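Local coordinates for putative uncharacterized protein PH0242 (Pyrococcus horikoshii, PDB 3VU1), which belongs to the archaeal oligosaccharyltransferase AglB family and is represented here by its C-terminal globular domain, which carries a calcium ion, at residues A[264-269]-A[276-281]. Sequence-based numbering, arbitrary orientation.
Sequences GTWREV and KHTLRL
Arg280 holds its guanidinium group over one face of the Trp266 indole, and its NH1 is gripped by a salt bridge to OE2 of Glu259 and a hydrogen bond with OH of Tyr282. These two partners tether the NH1 end of the group, while the indole takes its face in a cation-pi contact: Arg280 CZ sits 3.9 Å from the centroid of the five-membered ring of Trp266, only 12° off the ring normal. The two planes are tilted by 33°, a slanted stack rather than a flush one. Arg280 NH2 lies over the ring near Trp266 NE1; both are donors, so this is not a hydrogen bond. With CG anti to the backbone N, the bend at chi3 (-90°) brings the guanidinium over the five-membered ring, while CB stays over the six-membered one. This aliphatic base is used as well: Arg280 CB lies 4.1 Å from the centroid of the six-membered ring of Trp266, a CH-pi contact over the face. At the far end of the indole, the CG2 methyl of Thr278 packs 3.8 Å from Trp266 CH2, and Trp266 CZ3 approaches the backbone, 3.5 Å from Thr278 O and close to the Leu279-Arg280 peptide. Leu279 points its CB away from the strand of Trp266, and its side chain touches Leu272 and Val329. The Trp266-Arg280 pair reaches across an intervening strand: in this antiparallel sheet of the Peripheral 1 region, strand 253-262 lies between edge strand 265-268 and strand 275-285, bonding through its backbone to both. From that middle strand Phe261 also meets the tryptophan ring, and strand 325-331 flanks 275-285 on its other side.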
ATOM      1  N   GLY A 264     -34.568 -13.237   0.585  1.00 43.56           N
ATOM      2  CA  GLY A 264     -34.313 -14.016   1.782  1.00 44.83           C
ATOM      3  C   GLY A 264     -32.929 -14.611   1.995  1.00 48.54           C
ATOM      4  O   GLY A 264     -32.636 -15.084   3.095  1.00 50.30           O
ATOM      5  N   THR A 265     -32.089 -14.646   0.960  1.00 46.98           N
ATOM      6  CA  THR A 265     -30.674 -14.962   1.183  1.00 51.56           C
ATOM      7  C   THR A 265     -29.661 -13.907   0.667  1.00 53.26           C
ATOM      8  O   THR A 265     -29.899 -13.240  -0.357  1.00 52.47           O
ATOM      9  CB  THR A 265     -30.298 -16.373   0.689  1.00 54.92           C
ATOM     10  OG1 THR A 265     -30.492 -16.455  -0.723  1.00 54.78           O
ATOM     11  CG2 THR A 265     -31.132 -17.460   1.422  1.00 59.50           C
ATOM     12  N   TRP A 266     -28.549 -13.765   1.404  1.00 51.59           N
ATOM     13  CA  TRP A 266     -27.368 -12.953   1.007  1.00 45.23           C
ATOM     14  C   TRP A 266     -26.692 -13.431  -0.230  1.00 42.94           C
ATOM     15  O   TRP A 266     -26.310 -14.595  -0.327  1.00 41.84           O
ATOM     16  CB  TRP A 266     -26.328 -12.985   2.101  1.00 41.08           C
ATOM     17  CG  TRP A 266     -26.777 -12.238   3.314  1.00 39.53           C
ATOM     18  CD1 TRP A 266     -27.156 -12.767   4.546  1.00 36.20           C
ATOM     19  CD2 TRP A 266     -26.945 -10.777   3.445  1.00 35.82           C
ATOM     20  NE1 TRP A 266     -27.524 -11.755   5.408  1.00 38.43           N
ATOM     21  CE2 TRP A 266     -27.405 -10.540   4.813  1.00 35.48           C
ATOM     22  CE3 TRP A 266     -26.754  -9.694   2.601  1.00 34.60           C
ATOM     23  CZ2 TRP A 266     -27.656  -9.267   5.292  1.00 35.45           C
ATOM     24  CZ3 TRP A 266     -27.026  -8.407   3.089  1.00 33.20           C
ATOM     25  CH2 TRP A 266     -27.461  -8.199   4.399  1.00 34.55           C
ATOM     26  N   ARG A 267     -26.522 -12.524  -1.178  1.00 41.47           N
ATOM     27  CA  ARG A 267     -25.886 -12.845  -2.441  1.00 44.12           C
ATOM     28  C   ARG A 267     -24.785 -11.816  -2.718  1.00 44.65           C
ATOM     29  O   ARG A 267     -24.966 -10.592  -2.553  1.00 43.91           O
ATOM     30  CB  ARG A 267     -26.933 -12.847  -3.585  1.00 50.03           C
ATOM     31  CG  ARG A 267     -27.475 -14.202  -4.046  1.00 49.80           C
ATOM     32  CD  ARG A 267     -28.273 -14.895  -2.964  1.00 58.81           C
ATOM     33  NE  ARG A 267     -29.303 -15.815  -3.465  1.00 68.79           N
ATOM     34  CZ  ARG A 267     -29.175 -17.140  -3.551  1.00 64.75           C
ATOM     35  NH1 ARG A 267     -28.051 -17.746  -3.201  1.00 65.41           N
ATOM     36  NH2 ARG A 267     -30.187 -17.862  -3.997  1.00 64.07           N
ATOM     37  N   GLU A 268     -23.636 -12.315  -3.131  1.00 43.62           N
ATOM     38  CA  GLU A 268     -22.568 -11.441  -3.541  1.00 46.03           C
ATOM     39  C   GLU A 268     -23.018 -10.753  -4.825  1.00 44.72           C
ATOM     40  O   GLU A 268     -23.571 -11.387  -5.690  1.00 46.35           O
ATOM     41  CB  GLU A 268     -21.294 -12.248  -3.745  1.00 49.75           C
ATOM     42  CG  GLU A 268     -20.231 -11.548  -4.573  1.00 62.88           C
ATOM     43  CD  GLU A 268     -18.823 -11.836  -4.088  1.00 69.40           C
ATOM     44  OE1 GLU A 268     -17.945 -10.941  -4.269  1.00 63.57           O
ATOM     45  OE2 GLU A 268     -18.618 -12.944  -3.513  1.00 73.06           O
ATOM     46  N   VAL A 269     -22.787  -9.455  -4.932  1.00 43.71           N
ATOM     47  CA  VAL A 269     -23.244  -8.686  -6.075  1.00 42.12           C
ATOM     48  C   VAL A 269     -22.111  -7.992  -6.803  1.00 43.10           C
ATOM     49  O   VAL A 269     -21.089  -7.679  -6.206  1.00 42.97           O
ATOM     50  CB  VAL A 269     -24.302  -7.628  -5.667  1.00 44.54           C
ATOM     51  CG1 VAL A 269     -25.566  -8.334  -5.211  1.00 46.28           C
ATOM     52  CG2 VAL A 269     -23.792  -6.664  -4.588  1.00 42.69           C
ATOM     53  N   LYS A 276     -34.625  -0.021  -3.208  1.00 42.54           N
ATOM     54  CA  LYS A 276     -34.192  -0.393  -1.850  1.00 40.66           C
ATOM     55  C   LYS A 276     -33.259  -1.591  -1.825  1.00 39.19           C
ATOM     56  O   LYS A 276     -33.449  -2.550  -2.569  1.00 40.74           O
ATOM     57  CB  LYS A 276     -35.379  -0.652  -0.917  1.00 42.00           C
ATOM     58  CG  LYS A 276     -36.091   0.623  -0.543  1.00 52.63           C
ATOM     59  CD  LYS A 276     -37.286   0.428   0.374  1.00 57.38           C
ATOM     60  CE  LYS A 276     -38.074   1.740   0.438  1.00 65.23           C
ATOM     61  NZ  LYS A 276     -39.019   1.780   1.597  1.00 71.40           N
ATOM     62  N   HIS A 277     -32.255  -1.531  -0.960  1.00 35.20           N
ATOM     63  CA  HIS A 277     -31.391  -2.664  -0.749  1.00 34.72           C
ATOM     64  C   HIS A 277     -31.026  -2.784   0.697  1.00 34.72           C
ATOM     65  O   HIS A 277     -30.959  -1.794   1.440  1.00 37.00           O
ATOM     66  CB  HIS A 277     -30.100  -2.501  -1.546  1.00 35.96           C
ATOM     67  CG  HIS A 277     -30.263  -2.603  -3.041  1.00 33.90           C
ATOM     68  ND1 HIS A 277     -30.087  -3.780  -3.712  1.00 33.90           N
ATOM     69  CD2 HIS A 277     -30.525  -1.619  -4.012  1.00 32.31           C
ATOM     70  CE1 HIS A 277     -30.233  -3.562  -5.051  1.00 35.45           C
ATOM     71  NE2 HIS A 277     -30.503  -2.240  -5.233  1.00 36.81           N
ATOM     72  N   THR A 278     -30.762  -4.005   1.118  1.00 33.88           N
ATOM     73  CA  THR A 278     -30.098  -4.209   2.371  1.00 34.10           C
ATOM     74  C   THR A 278     -28.769  -4.841   2.020  1.00 36.60           C
ATOM     75  O   THR A 278     -28.716  -5.892   1.369  1.00 42.77           O
ATOM     76  CB  THR A 278     -30.940  -5.063   3.325  1.00 33.52           C
ATOM     77  OG1 THR A 278     -31.998  -4.245   3.816  1.00 35.18           O
ATOM     78  CG2 THR A 278     -30.132  -5.527   4.530  1.00 34.25           C
ATOM     79  N   LEU A 279     -27.695  -4.179   2.430  1.00 36.88           N
ATOM     80  CA  LEU A 279     -26.354  -4.541   1.994  1.00 35.00           C
ATOM     81  C   LEU A 279     -25.488  -4.876   3.190  1.00 35.64           C
ATOM     82  O   LEU A 279     -25.620  -4.263   4.269  1.00 39.52           O
ATOM     83  CB  LEU A 279     -25.732  -3.380   1.214  1.00 33.89           C
ATOM     84  CG  LEU A 279     -26.480  -2.837  -0.003  1.00 33.97           C
ATOM     85  CD1 LEU A 279     -25.784  -1.584  -0.501  1.00 31.80           C
ATOM     86  CD2 LEU A 279     -26.559  -3.890  -1.106  1.00 32.97           C
ATOM     87  N   ARG A 280     -24.624  -5.864   3.003  1.00 33.95           N
ATOM     88  CA  ARG A 280     -23.588  -6.162   3.949  1.00 35.32           C
ATOM     89  C   ARG A 280     -22.273  -5.741   3.312  1.00 36.39           C
ATOM     90  O   ARG A 280     -21.877  -6.318   2.285  1.00 39.65           O
ATOM     91  CB  ARG A 280     -23.567  -7.649   4.308  1.00 36.34           C
ATOM     92  CG  ARG A 280     -22.749  -7.928   5.572  1.00 40.66           C
ATOM     93  CD  ARG A 280     -22.413  -9.396   5.726  1.00 42.77           C
ATOM     94  NE  ARG A 280     -23.437 -10.102   6.486  1.00 47.94           N
ATOM     95  CZ  ARG A 280     -23.834 -11.350   6.236  1.00 49.27           C
ATOM     96  NH1 ARG A 280     -23.334 -12.071   5.232  1.00 46.55           N
ATOM     97  NH2 ARG A 280     -24.759 -11.879   6.995  1.00 51.42           N
ATOM     98  N   LEU A 281     -21.628  -4.721   3.893  1.00 33.28           N
ATOM     99  CA  LEU A 281     -20.329  -4.214   3.423  1.00 32.10           C
ATOM    100  C   LEU A 281     -19.130  -4.790   4.199  1.00 32.98           C
ATOM    101  O   LEU A 281     -19.013  -4.648   5.432  1.00 34.06           O
ATOM    102  CB  LEU A 281     -20.348  -2.694   3.476  1.00 31.11           C
ATOM    103  CG  LEU A 281     -21.702  -2.131   3.009  1.00 31.94           C
ATOM    104  CD1 LEU A 281     -21.750  -0.626   3.190  1.00 30.75           C
ATOM    105  CD2 LEU A 281     -22.021  -2.482   1.560  1.00 30.00           C
TER